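Local atomic coordinates of MFP2B (PDB entry 2BJR), a protein that probably enhances polymerization of the major sperm protein during the amoeboid motility of nematode sperm, and binds zinc. Residues W204-R216 with L272-W286. Numbering follows the deposited sequence.
Sequences WPTVGTPVRALGR and LYELPEAIRGFDYDW
Gly208 lies over one face of the Tyr273 ring, its CA 3.6 Å from the ring centroid in a CH-pi contact, while Pro205 CB and Val207 CG2 border the ring's hydroxyl edge. The indole of Trp286 shows the same principle, a ring covered by backbone: Ala213 and the amide of Leu214 rest on one face, with Leu214 N 3.2 Å above its plane. Between the two rings, the short strand 209-210 pairs loosely and antiparallel with the end of strand 268-274, part of an antiparallel sheet in the second Cytosolic motility protein family region; Trp286 belongs to strand 282-288 of a separate sheet. With Val211 CG1 anti to the backbone N (chi1 175°), its CG2 is turned to Leu272 CG at 3.8 Å and lies 4.1 Å from CE1 of Tyr284, whose hydroxyl bonds Asn193. The Leu214 side chain crosses that of Trp286 at about a right angle, CD2 meeting CB at 3.9 Å. Strand 355-361 adds Leu357 beside Leu272 and Trp286. The direct pairing is sparse and extended by water: one molecule links Thr209 N to Glu274 O, another Val211 N to Leu272 O. Between those two waters, Glu274 N donates a nearly straight bond (166°) to Thr209 O at 2.9 Å.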
loop_
_atom_site.group_PDB
_atom_site.type_symbol
_atom_site.label_atom_id
_atom_site.label_comp_id
_atom_site.label_asym_id
_atom_site.label_seq_id
_atom_site.Cartn_x
_atom_site.Cartn_y
_atom_site.Cartn_z
ATOM N N TRP A 204 -0.722 -14.317 12.002
ATOM C CA TRP A 204 -0.972 -12.972 12.522
ATOM C C TRP A 204 0.341 -12.168 12.505
ATOM O O TRP A 204 1.393 -12.746 12.757
ATOM C CB TRP A 204 -1.534 -13.054 13.949
ATOM C CG TRP A 204 -2.122 -11.791 14.413
ATOM C CD1 TRP A 204 -1.623 -10.936 15.344
ATOM C CD2 TRP A 204 -3.329 -11.201 13.933
ATOM N NE1 TRP A 204 -2.446 -9.845 15.472
ATOM C CE2 TRP A 204 -3.509 -9.989 14.626
ATOM C CE3 TRP A 204 -4.283 -11.585 13.001
ATOM C CZ2 TRP A 204 -4.591 -9.172 14.417
ATOM C CZ3 TRP A 204 -5.342 -10.781 12.783
ATOM C CH2 TRP A 204 -5.514 -9.583 13.503
ATOM N N PRO A 205 0.290 -10.879 12.164
ATOM C CA PRO A 205 1.497 -10.047 12.061
ATOM C C PRO A 205 2.348 -9.970 13.341
ATOM O O PRO A 205 1.829 -9.852 14.445
ATOM C CB PRO A 205 0.944 -8.658 11.775
ATOM C CG PRO A 205 -0.330 -8.864 11.163
ATOM C CD PRO A 205 -0.921 -10.103 11.838
ATOM N N THR A 206 3.660 -10.021 13.141
ATOM C CA THR A 206 4.676 -9.855 14.202
ATOM C C THR A 206 5.530 -8.598 13.975
ATOM O O THR A 206 6.266 -8.178 14.852
ATOM C CB THR A 206 5.608 -11.100 14.208
ATOM O OG1 THR A 206 6.265 -11.228 12.935
ATOM C CG2 THR A 206 4.825 -12.392 14.319
ATOM N N VAL A 207 5.412 -7.987 12.796
ATOM C CA VAL A 207 6.338 -6.943 12.327
ATOM C C VAL A 207 5.803 -5.544 12.657
ATOM O O VAL A 207 6.499 -4.495 12.438
ATOM C CB VAL A 207 6.608 -7.090 10.786
ATOM C CG1 VAL A 207 6.536 -8.530 10.352
ATOM C CG2 VAL A 207 5.617 -6.362 9.980
ATOM N N GLY A 208 4.569 -5.524 13.191
ATOM C CA GLY A 208 3.926 -4.285 13.572
ATOM C C GLY A 208 2.642 -4.459 14.349
ATOM O O GLY A 208 2.227 -5.547 14.683
ATOM N N THR A 209 2.042 -3.327 14.645
ATOM C CA THR A 209 0.930 -3.214 15.560
ATOM C C THR A 209 -0.300 -2.824 14.763
ATOM O O THR A 209 -0.393 -1.689 14.350
ATOM C CB THR A 209 1.247 -2.121 16.575
ATOM O OG1 THR A 209 2.444 -2.458 17.331
ATOM C CG2 THR A 209 0.153 -2.025 17.640
ATOM N N PRO A 210 -1.222 -3.748 14.549
ATOM C CA PRO A 210 -2.467 -3.429 13.824
ATOM C C PRO A 210 -3.334 -2.477 14.659
ATOM O O PRO A 210 -3.130 -2.354 15.882
ATOM C CB PRO A 210 -3.155 -4.781 13.635
ATOM C CG PRO A 210 -2.312 -5.785 14.342
ATOM C CD PRO A 210 -1.144 -5.167 14.943
ATOM N N VAL A 211 -4.245 -1.780 13.993
ATOM C CA VAL A 211 -5.030 -0.733 14.572
ATOM C C VAL A 211 -6.411 -1.263 14.890
ATOM O O VAL A 211 -7.204 -1.607 13.983
ATOM C CB VAL A 211 -5.089 0.492 13.631
ATOM C CG1 VAL A 211 -6.027 1.540 14.202
ATOM C CG2 VAL A 211 -3.648 1.087 13.379
ATOM N N ARG A 212 -6.726 -1.311 16.198
ATOM C CA ARG A 212 -7.946 -1.952 16.662
ATOM C C ARG A 212 -9.127 -0.995 16.673
ATOM O O ARG A 212 -8.974 0.158 17.043
ATOM C CB ARG A 212 -7.758 -2.469 18.089
ATOM C CG ARG A 212 -8.956 -3.301 18.572
ATOM C CD ARG A 212 -8.620 -4.250 19.721
ATOM N NE ARG A 212 -7.945 -3.562 20.826
ATOM C CZ ARG A 212 -7.866 -4.009 22.094
ATOM N NH1 ARG A 212 -8.494 -5.088 22.477
ATOM N NH2 ARG A 212 -7.159 -3.336 22.992
ATOM N N ALA A 213 -10.280 -1.458 16.218
ATOM C CA ALA A 213 -11.492 -0.709 16.204
ATOM C C ALA A 213 -11.717 -0.094 17.594
ATOM O O ALA A 213 -11.768 -0.846 18.572
ATOM C CB ALA A 213 -12.624 -1.573 15.840
ATOM N N LEU A 214 -11.838 1.247 17.641
ATOM C CA LEU A 214 -12.107 2.019 18.856
ATOM C C LEU A 214 -11.015 1.901 19.925
ATOM O O LEU A 214 -11.198 2.353 21.083
ATOM C CB LEU A 214 -13.477 1.640 19.466
ATOM C CG LEU A 214 -14.748 1.778 18.652
ATOM C CD1 LEU A 214 -16.033 1.547 19.450
ATOM C CD2 LEU A 214 -14.747 3.152 17.980
ATOM N N GLY A 215 -9.890 1.279 19.574
ATOM C CA GLY A 215 -8.841 0.993 20.557
ATOM C C GLY A 215 -9.196 0.037 21.679
ATOM O O GLY A 215 -8.596 0.086 22.762
ATOM N N ARG A 216 -10.181 -0.820 21.466
ATOM C CA ARG A 216 -10.644 -1.724 22.508
ATOM C C ARG A 216 -11.466 -2.846 21.910
ATOM O O ARG A 216 -11.845 -2.807 20.749
ATOM C CB ARG A 216 -11.509 -0.933 23.532
ATOM C CG ARG A 216 -12.767 -0.230 22.928
ATOM C CD ARG A 216 -13.779 0.108 23.999
ATOM N NE ARG A 216 -14.922 0.925 23.611
ATOM C CZ ARG A 216 -16.018 0.481 23.037
ATOM N NH1 ARG A 216 -16.143 -0.787 22.722
ATOM N NH2 ARG A 216 -17.013 1.333 22.772
ATOM N N LEU A 272 -3.264 -1.973 8.353
ATOM C CA LEU A 272 -2.791 -0.691 8.861
ATOM C C LEU A 272 -1.978 -0.923 10.163
ATOM O O LEU A 272 -2.399 -1.695 11.014
ATOM C CB LEU A 272 -3.985 0.269 9.124
ATOM C CG LEU A 272 -3.609 1.655 9.602
ATOM C CD1 LEU A 272 -2.841 2.380 8.574
ATOM C CD2 LEU A 272 -4.841 2.436 9.945
ATOM N N TYR A 273 -0.822 -0.272 10.262
ATOM C CA TYR A 273 0.036 -0.369 11.426
ATOM C C TYR A 273 0.177 0.981 12.109
ATOM O O TYR A 273 0.270 2.013 11.445
ATOM C CB TYR A 273 1.441 -0.799 11.029
ATOM C CG TYR A 273 1.694 -2.271 10.828
ATOM C CD1 TYR A 273 0.736 -3.239 11.050
ATOM C CD2 TYR A 273 2.951 -2.686 10.413
ATOM C CE1 TYR A 273 1.030 -4.602 10.879
ATOM C CE2 TYR A 273 3.259 -4.040 10.246
ATOM C CZ TYR A 273 2.304 -4.989 10.484
ATOM O OH TYR A 273 2.630 -6.314 10.307
ATOM N N GLU A 274 0.208 0.947 13.436
ATOM C CA GLU A 274 0.538 2.111 14.241
ATOM C C GLU A 274 2.031 2.039 14.470
ATOM O O GLU A 274 2.550 1.069 15.081
ATOM C CB GLU A 274 -0.209 2.048 15.585
ATOM C CG GLU A 274 0.034 3.220 16.513
ATOM C CD GLU A 274 -0.949 3.162 17.674
ATOM O OE1 GLU A 274 -0.866 2.185 18.441
ATOM O OE2 GLU A 274 -1.829 4.054 17.775
ATOM N N LEU A 275 2.714 3.054 13.977
ATOM C CA LEU A 275 4.143 3.132 14.094
ATOM C C LEU A 275 4.571 3.423 15.526
ATOM O O LEU A 275 3.788 3.919 16.300
ATOM C CB LEU A 275 4.638 4.234 13.208
ATOM C CG LEU A 275 4.403 3.895 11.740
ATOM C CD1 LEU A 275 4.707 5.103 10.922
ATOM C CD2 LEU A 275 5.276 2.686 11.348
ATOM N N PRO A 276 5.810 3.110 15.867
ATOM C CA PRO A 276 6.342 3.494 17.187
ATOM C C PRO A 276 6.254 5.008 17.390
ATOM O O PRO A 276 6.506 5.776 16.462
ATOM C CB PRO A 276 7.805 3.041 17.103
ATOM C CG PRO A 276 7.781 1.931 16.103
ATOM C CD PRO A 276 6.832 2.436 15.039
ATOM N N GLU A 277 5.905 5.460 18.588
ATOM C CA GLU A 277 5.594 6.881 18.753
ATOM C C GLU A 277 6.765 7.782 18.353
ATOM O O GLU A 277 6.564 8.853 17.761
ATOM C CB GLU A 277 5.158 7.223 20.181
ATOM C CG GLU A 277 4.641 8.669 20.290
ATOM C CD GLU A 277 3.671 8.888 21.450
ATOM O OE1 GLU A 277 3.830 8.201 22.476
ATOM O OE2 GLU A 277 2.744 9.760 21.344
ATOM N N ALA A 278 7.982 7.323 18.630
ATOM C CA ALA A 278 9.169 8.121 18.386
ATOM C C ALA A 278 9.421 8.428 16.912
ATOM O O ALA A 278 10.074 9.417 16.615
ATOM C CB ALA A 278 10.397 7.437 18.987
ATOM N N ILE A 279 8.911 7.619 15.978
ATOM C CA ILE A 279 9.168 7.902 14.563
ATOM C C ILE A 279 7.975 8.475 13.795
ATOM O O ILE A 279 8.144 8.955 12.682
ATOM C CB ILE A 279 9.705 6.654 13.819
ATOM C CG1 ILE A 279 8.584 5.658 13.536
ATOM C CG2 ILE A 279 10.931 6.026 14.563
ATOM C CD1 ILE A 279 9.104 4.462 12.738
ATOM N N ARG A 280 6.794 8.464 14.402
ATOM C CA ARG A 280 5.600 8.877 13.690
ATOM C C ARG A 280 5.314 10.359 13.835
ATOM O O ARG A 280 5.615 10.958 14.874
ATOM C CB ARG A 280 4.395 8.079 14.135
ATOM C CG ARG A 280 3.909 8.304 15.506
ATOM C CD ARG A 280 2.894 7.278 15.926
ATOM N NE ARG A 280 2.208 7.633 17.184
ATOM C CZ ARG A 280 1.980 6.802 18.186
ATOM N NH1 ARG A 280 2.354 5.535 18.143
ATOM N NH2 ARG A 280 1.350 7.244 19.259
ATOM N N GLY A 281 4.716 10.936 12.807
ATOM C CA GLY A 281 4.439 12.343 12.779
ATOM C C GLY A 281 2.982 12.638 13.058
ATOM O O GLY A 281 2.555 13.736 12.835
ATOM N N PHE A 282 2.226 11.632 13.480
ATOM C CA PHE A 282 0.795 11.747 13.712
ATOM C C PHE A 282 0.329 10.675 14.701
ATOM O O PHE A 282 1.005 9.647 14.872
ATOM C CB PHE A 282 0.044 11.624 12.374
ATOM C CG PHE A 282 0.315 10.330 11.667
ATOM C CD1 PHE A 282 -0.456 9.207 11.924
ATOM C CD2 PHE A 282 1.377 10.237 10.778
ATOM C CE1 PHE A 282 -0.170 7.993 11.285
ATOM C CE2 PHE A 282 1.663 9.038 10.137
ATOM C CZ PHE A 282 0.888 7.923 10.402
ATOM N N ASP A 283 -0.811 10.913 15.354
ATOM C CA ASP A 283 -1.441 9.954 16.212
ATOM C C ASP A 283 -2.843 9.601 15.727
ATOM O O ASP A 283 -3.539 10.433 15.159
ATOM C CB ASP A 283 -1.569 10.530 17.653
ATOM C CG ASP A 283 -0.206 10.942 18.210
ATOM O OD1 ASP A 283 0.679 10.059 18.275
ATOM O OD2 ASP A 283 0.089 12.127 18.496
ATOM N N TYR A 284 -3.281 8.385 16.028
ATOM C CA TYR A 284 -4.610 7.926 15.651
ATOM C C TYR A 284 -5.575 8.048 16.822
ATOM O O TYR A 284 -5.175 7.853 17.972
ATOM C CB TYR A 284 -4.592 6.438 15.269
ATOM C CG TYR A 284 -3.945 6.130 13.943
ATOM C CD1 TYR A 284 -2.922 5.217 13.857
ATOM C CD2 TYR A 284 -4.372 6.750 12.779
ATOM C CE1 TYR A 284 -2.334 4.873 12.620
ATOM C CE2 TYR A 284 -3.742 6.482 11.566
ATOM C CZ TYR A 284 -2.751 5.533 11.484
ATOM O OH TYR A 284 -2.159 5.269 10.243
ATOM N N ASP A 285 -6.841 8.265 16.503
ATOM C CA ASP A 285 -7.943 8.139 17.438
ATOM C C ASP A 285 -9.231 7.986 16.655
ATOM O O ASP A 285 -9.295 8.374 15.497
ATOM C CB ASP A 285 -8.054 9.436 18.235
ATOM C CG ASP A 285 -8.844 9.273 19.521
ATOM O OD1 ASP A 285 -9.187 8.129 19.948
ATOM O OD2 ASP A 285 -9.133 10.314 20.134
ATOM N N TRP A 286 -10.257 7.431 17.266
ATOM C CA TRP A 286 -11.528 7.222 16.590
ATOM C C TRP A 286 -12.408 8.345 17.033
ATOM O O TRP A 286 -12.484 8.611 18.239
ATOM C CB TRP A 286 -12.122 5.861 16.921
ATOM C CG TRP A 286 -11.254 4.740 16.431
ATOM C CD1 TRP A 286 -10.077 4.293 16.990
ATOM C CD2 TRP A 286 -11.480 3.939 15.286
ATOM N NE1 TRP A 286 -9.573 3.248 16.256
ATOM C CE2 TRP A 286 -10.406 3.012 15.196
ATOM C CE3 TRP A 286 -12.470 3.909 14.305
ATOM C CZ2 TRP A 286 -10.311 2.074 14.181
ATOM C CZ3 TRP A 286 -12.352 2.964 13.286
ATOM C CH2 TRP A 286 -11.294 2.040 13.264
HETATM O O HOH W 1 3.742 -1.134 14.093
HETATM O O HOH W 2 3.270 0.915 17.654
HETATM O O HOH W 3 -2.737 0.278 17.544
HETATM O O HOH W 4 -4.861 -2.824 11.425
#